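PDB 6JUF: SspB protein from Streptomyces clavuligerus, which is a component, probably a DNA nuclease, of the SspABCD-SspE defence system, which senses DNA phosphorothioation and protects bacteria against phages. Local coordinates for the interface of chains A and B. Numbering follows the deposited sequence. Chains: chain A/B, SspB protein.

The interface of chains A and B. Residues chain A 105, 107, 204; chain B 198-201, 203.
A:Leu107, at the start of helix 107-118, lays its isobutyl group over the B:Leu198-B:Ser199 backbone in this part of the two-fold symmetric interface between two copies of the DUF4007-family protein SspB; whether the dimer exists in solution the structure alone does not show. CD2 of A:Leu107 rests on CB of B:Ser199 at 3.6 Å, while the other methyl, CD1, points towards O of B:Leu198 and the NH1 end of B:Arg203. CG of A:Leu107 lies beside its own backbone N and anti to the carbonyl carbon (chi1 -73°), and the branch forks over the extended loop backbone of chain B. Beside this leucine, the backbone carbonyl O of A:Glu105 accepts a hydrogen bond from N of B:Ser199 at 2.8 Å; the donor sits above the carbonyl plane, displaced from a lone-pair direction. CD2 of B:Leu198 packs 3.4 Å from that same O of A:Glu105. Water 1 is 2.8 Å from O of A:Glu105 and also meets O and OG of B:Ser199, knitting the two backbones together; the direct bond from OG to the A:Glu105 carbonyl is weak. Further along the B backbone, A:Glu204, in 3-10 helix 201-205, reaches across with a chain bent at chi2 (-130°) and splits its carboxylate between two donors. OE1 of A:Glu204 accepts a hydrogen bond from N of B:Cys200 at 2.8 Å, and its OE2 one from NH1 of B:Arg203 at 2.9 Å, also a salt bridge; each oxygen uses its syn lone pair. OE2 lies in the guanidinium plane, at its edge, but the carboxylate is turned 78° from that plane, giving a one-oxygen contact instead of a parallel two-pronged pairing. NH1 of B:Arg203 also donates to O of B:Leu198 at 2.8 Å, within the carbonyl plane, tying the arginine to its own chain, which should help to fix the guanidinium's rotation. CB of B:Cys200 covers one guanidinium face, 3.6 Å above the plane of B:Arg203.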
loop_
_atom_site.group_PDB
_atom_site.type_symbol
_atom_site.label_atom_id
_atom_site.label_comp_id
_atom_site.label_asym_id
_atom_site.label_seq_id
_atom_site.Cartn_x
_atom_site.Cartn_y
_atom_site.Cartn_z
ATOM N N GLU A 105 0.152 6.141 -4.913
ATOM C CA GLU A 105 -1.128 5.662 -5.402
ATOM C C GLU A 105 -1.040 4.840 -6.663
ATOM O O GLU A 105 -1.920 4.011 -6.915
ATOM C CB GLU A 105 -2.070 6.853 -5.610
ATOM C CG GLU A 105 -2.484 7.497 -4.303
ATOM C CD GLU A 105 -3.245 8.786 -4.514
ATOM O OE1 GLU A 105 -3.913 8.975 -5.537
ATOM O OE2 GLU A 105 -3.093 9.670 -3.644
ATOM N N LEU A 107 0.946 2.143 -9.153
ATOM C CA LEU A 107 1.926 1.062 -9.078
ATOM C C LEU A 107 3.228 1.423 -9.811
ATOM O O LEU A 107 4.323 1.030 -9.372
ATOM C CB LEU A 107 1.365 -0.296 -9.486
ATOM C CG LEU A 107 0.420 -0.861 -8.432
ATOM C CD1 LEU A 107 -0.185 -2.174 -8.908
ATOM C CD2 LEU A 107 1.100 -1.040 -7.080
ATOM N N GLU A 204 3.202 -5.583 -4.194
ATOM C CA GLU A 204 2.288 -5.375 -5.324
ATOM C C GLU A 204 2.951 -5.562 -6.683
ATOM O O GLU A 204 2.250 -5.712 -7.679
ATOM C CB GLU A 204 1.680 -3.979 -5.274
ATOM C CG GLU A 204 0.659 -3.891 -4.125
ATOM C CD GLU A 204 -0.656 -3.307 -4.603
ATOM O OE1 GLU A 204 -1.166 -2.355 -4.008
ATOM O OE2 GLU A 204 -1.203 -3.861 -5.574
ATOM N N LEU B 198 -3.485 1.131 -10.307
ATOM C CA LEU B 198 -3.316 1.820 -9.019
ATOM C C LEU B 198 -2.970 0.808 -7.960
ATOM O O LEU B 198 -3.348 -0.348 -8.055
ATOM C CB LEU B 198 -4.575 2.599 -8.631
ATOM C CG LEU B 198 -4.855 3.676 -9.675
ATOM C CD1 LEU B 198 -6.314 3.885 -9.857
ATOM C CD2 LEU B 198 -4.134 4.957 -9.332
ATOM N N SER B 199 -2.241 1.229 -6.945
ATOM C CA SER B 199 -2.080 0.379 -5.778
ATOM C C SER B 199 -3.407 0.233 -4.986
ATOM O O SER B 199 -4.289 1.100 -5.059
ATOM C CB SER B 199 -0.979 0.923 -4.857
ATOM O OG SER B 199 -1.321 2.201 -4.354
ATOM N N CYS B 200 -3.586 -0.919 -4.313
ATOM C CA CYS B 200 -4.750 -1.008 -3.401
ATOM C C CYS B 200 -4.304 -1.872 -2.245
ATOM O O CYS B 200 -4.001 -3.072 -2.469
ATOM C CB CYS B 200 -5.974 -1.666 -4.092
ATOM S SG CYS B 200 -7.366 -1.586 -2.950
ATOM N N PRO B 201 -4.206 -1.300 -1.049
ATOM C CA PRO B 201 -3.548 -2.048 0.046
ATOM C C PRO B 201 -4.352 -3.265 0.498
ATOM O O PRO B 201 -3.829 -4.147 1.170
ATOM C CB PRO B 201 -3.406 -1.000 1.170
ATOM C CG PRO B 201 -4.508 0.016 0.871
ATOM C CD PRO B 201 -4.591 0.081 -0.640
ATOM N N ARG B 203 -5.213 -5.635 -1.352
ATOM C CA ARG B 203 -4.727 -6.826 -2.047
ATOM C C ARG B 203 -3.813 -7.668 -1.157
ATOM O O ARG B 203 -3.693 -8.893 -1.350
ATOM C CB ARG B 203 -4.050 -6.458 -3.370
ATOM C CG ARG B 203 -4.960 -5.735 -4.329
ATOM C CD ARG B 203 -4.168 -5.165 -5.500
ATOM N NE ARG B 203 -5.117 -4.427 -6.368
ATOM C CZ ARG B 203 -4.756 -3.346 -7.067
ATOM N NH1 ARG B 203 -3.495 -2.962 -7.029
ATOM N NH2 ARG B 203 -5.617 -2.685 -7.830
HETATM O O HOH W 1 -3.855 3.748 -4.844
#